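Local coordinates for protein translation initiation factor 6 (Methanocaldococcus jannaschii, PDB 1G61) that binds to the 50S ribosomal subunit and prevents it from joining the 30S subunit to form the 70S initiation complex, at residues 188-192 / 211-217. Numbering follows the deposited sequence.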
ATOM      1  N   THR A 188      -1.961 -11.219 -11.895  1.00  9.61           N
ATOM      2  CA  THR A 188      -0.906 -10.261 -12.262  1.00  8.37           C
ATOM      3  C   THR A 188      -1.493  -8.886 -12.558  1.00  9.03           C
ATOM      4  O   THR A 188      -2.713  -8.690 -12.629  1.00  9.41           O
ATOM      5  CB  THR A 188      -0.090 -10.760 -13.470  1.00  8.37           C
ATOM      6  OG1 THR A 188      -0.987 -11.025 -14.562  1.00 10.29           O
ATOM      7  CG2 THR A 188       0.657 -12.055 -13.145  1.00 10.60           C
ATOM      8  N   ALA A 189      -0.598  -7.909 -12.732  1.00  8.51           N
ATOM      9  CA  ALA A 189      -1.019  -6.586 -13.190  1.00  9.07           C
ATOM     10  C   ALA A 189       0.017  -6.082 -14.196  1.00  8.09           C
ATOM     11  O   ALA A 189       1.084  -6.690 -14.327  1.00  9.20           O
ATOM     12  CB  ALA A 189      -1.174  -5.645 -12.011  1.00 10.89           C
ATOM     13  N   ASN A 190      -0.314  -5.008 -14.886  1.00  9.53           N
ATOM     14  CA  ASN A 190       0.625  -4.430 -15.835  1.00  9.38           C
ATOM     15  C   ASN A 190       1.141  -5.485 -16.835  1.00 10.18           C
ATOM     16  O   ASN A 190       2.315  -5.506 -17.156  1.00 13.69           O
ATOM     17  CB  ASN A 190       1.771  -3.720 -15.135  1.00 11.60           C
ATOM     18  CG  ASN A 190       1.412  -2.318 -14.656  1.00  9.75           C
ATOM     19  OD1 ASN A 190       0.480  -1.697 -15.196  1.00 11.75           O
ATOM     20  ND2 ASN A 190       2.121  -1.829 -13.650  1.00  9.71           N
ATOM     21  N   LYS A 191       0.274  -6.309 -17.350  1.00 10.15           N
ATOM     22  CA  LYS A 191       0.610  -7.273 -18.398  1.00 11.91           C
ATOM     23  C   LYS A 191       1.671  -8.258 -17.923  1.00 10.83           C
ATOM     24  O   LYS A 191       2.694  -8.484 -18.561  1.00 14.04           O
ATOM     25  CB  LYS A 191       1.047  -6.577 -19.689  1.00 12.02           C
ATOM     26  CG  LYS A 191       0.909  -7.451 -20.933  1.00 17.23           C
ATOM     27  CD  LYS A 191       1.620  -6.748 -22.101  1.00 19.24           C
ATOM     28  CE  LYS A 191       1.459  -7.574 -23.368  1.00 17.48           C
ATOM     29  NZ  LYS A 191       1.964  -6.879 -24.561  1.00 20.81           N
ATOM     30  N   GLY A 192       1.335  -8.904 -16.770  1.00  9.67           N
ATOM     31  CA  GLY A 192       2.146 -10.027 -16.385  1.00 10.62           C
ATOM     32  C   GLY A 192       3.072  -9.788 -15.226  1.00  9.50           C
ATOM     33  O   GLY A 192       3.779 -10.692 -14.775  1.00 12.11           O
ATOM     34  N   GLY A 211      -1.300   1.420 -15.826  1.00  9.96           N
ATOM     35  CA  GLY A 211      -1.859   1.601 -17.159  1.00 11.39           C
ATOM     36  C   GLY A 211      -1.693   0.402 -18.078  1.00 11.45           C
ATOM     37  O   GLY A 211      -2.475   0.230 -19.049  1.00 12.84           O
ATOM     38  N   ASP A 212      -0.708  -0.479 -17.902  1.00 10.69           N
ATOM     39  CA  ASP A 212      -0.527  -1.611 -18.784  1.00 10.51           C
ATOM     40  C   ASP A 212      -1.405  -2.808 -18.420  1.00 10.30           C
ATOM     41  O   ASP A 212      -1.400  -3.816 -19.099  1.00 11.93           O
ATOM     42  CB  ASP A 212       0.936  -2.057 -18.757  1.00 12.51           C
ATOM     43  CG  ASP A 212       1.838  -0.966 -19.341  1.00 12.87           C
ATOM     44  OD1 ASP A 212       1.454  -0.340 -20.366  1.00 15.11           O
ATOM     45  OD2 ASP A 212       2.936  -0.784 -18.784  1.00 19.50           O
ATOM     46  N   THR A 213      -2.130  -2.701 -17.303  1.00 10.07           N
ATOM     47  CA  THR A 213      -2.986  -3.805 -16.875  1.00  9.80           C
ATOM     48  C   THR A 213      -3.977  -4.177 -17.963  1.00  9.67           C
ATOM     49  O   THR A 213      -4.633  -3.287 -18.531  1.00 12.61           O
ATOM     50  CB  THR A 213      -3.684  -3.391 -15.560  1.00  8.96           C
ATOM     51  OG1 THR A 213      -2.648  -3.167 -14.597  1.00 10.27           O
ATOM     52  CG2 THR A 213      -4.593  -4.474 -15.016  1.00 10.38           C
ATOM     53  N   THR A 214      -4.107  -5.462 -18.249  1.00 10.18           N
ATOM     54  CA  THR A 214      -5.000  -5.911 -19.301  1.00 10.36           C
ATOM     55  C   THR A 214      -6.436  -6.130 -18.843  1.00 11.29           C
ATOM     56  O   THR A 214      -6.783  -6.118 -17.651  1.00 10.74           O
ATOM     57  CB  THR A 214      -4.491  -7.250 -19.886  1.00 10.69           C
ATOM     58  OG1 THR A 214      -4.689  -8.243 -18.869  1.00 11.54           O
ATOM     59  CG2 THR A 214      -3.018  -7.139 -20.245  1.00 14.09           C
ATOM     60  N   GLY A 215      -7.354  -6.372 -19.771  1.00 11.99           N
ATOM     61  CA  GLY A 215      -8.766  -6.678 -19.463  1.00 11.29           C
ATOM     62  C   GLY A 215      -8.853  -7.922 -18.586  1.00 10.18           C
ATOM     63  O   GLY A 215      -9.542  -7.849 -17.554  1.00 11.37           O
ATOM     64  N   PRO A 216      -8.239  -9.050 -18.953  1.00 10.40           N
ATOM     65  CA  PRO A 216      -8.353 -10.222 -18.080  1.00 10.80           C
ATOM     66  C   PRO A 216      -7.799  -9.960 -16.706  1.00  9.65           C
ATOM     67  O   PRO A 216      -8.323 -10.418 -15.687  1.00 10.74           O
ATOM     68  CB  PRO A 216      -7.533 -11.263 -18.862  1.00 14.32           C
ATOM     69  CG  PRO A 216      -7.718 -10.830 -20.300  1.00 14.00           C
ATOM     70  CD  PRO A 216      -7.568  -9.336 -20.250  1.00 12.44           C
ATOM     71  N   GLU A 217      -6.703  -9.208 -16.604  1.00 10.51           N
ATOM     72  CA  GLU A 217      -6.142  -8.907 -15.294  1.00 10.21           C
ATOM     73  C   GLU A 217      -7.108  -8.071 -14.480  1.00  9.26           C
ATOM     74  O   GLU A 217      -7.282  -8.296 -13.270  1.00  9.34           O
ATOM     75  CB  GLU A 217      -4.803  -8.144 -15.412  1.00 10.85           C
ATOM     76  CG  GLU A 217      -3.659  -9.026 -15.904  1.00 10.51           C
ATOM     77  CD  GLU A 217      -2.363  -8.247 -16.144  1.00 10.43           C
ATOM     78  OE1 GLU A 217      -2.412  -7.046 -16.560  1.00 11.18           O
ATOM     79  OE2 GLU A 217      -1.289  -8.856 -15.920  1.00 12.03           O
TER
HETATM   80  O   HOH W   1      -5.128  -9.977 -12.166  1.00 10.47           O
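Glu217 reaches from the first turn of helix 215-225 into the curl of loop 188-192, and its carboxylate takes three of the five hydrogen bonds across the contact. The chain runs out straight through CG (chi2 175°), which carries the carboxylate to the loop. Each oxygen takes two bonds. Glu217 OE2 accepts from Thr188 OG1 at 2.6 Å through its anti lone pair, and from Gly192 N at 2.8 Å on the syn side. Glu217 OE1 offers its syn lone pair to Lys191 N at 2.9 Å. Its anti side receives Thr214 N, 22° out of the carboxylate plane. Four donors thus fix the rotation of this buried group and would probably favour its charged form. An alanine in place of Glu217 would remove the carboxylate and probably leave Thr188 OG1 and the amides of Lys191, Gly192 and Thr214 without their acceptors, undoing the capping box.

A second grip lies at Asn190. Its backbone N donates to Thr213 OG1 at 3.0 Å, and that hydroxyl also bonds to Gly210 O. Asn190 OD1 takes a weak bond from Asp212 N, at 3.2 Å, while ND2 is held by Pro13 O. CG of Lys191 meets the methyl CG2 of Thr214 at 4.0 Å, the two side chains crossing at about a right angle. A water bridges Thr188 O and Glu217 O. Glu217 N returns a bond to Thr214 OG1 at 3.2 Å. Thr214 and Glu217 therefore form a capping box at the N-terminus of the last helix, whose glutamate also ties down the loop after strand 183-186.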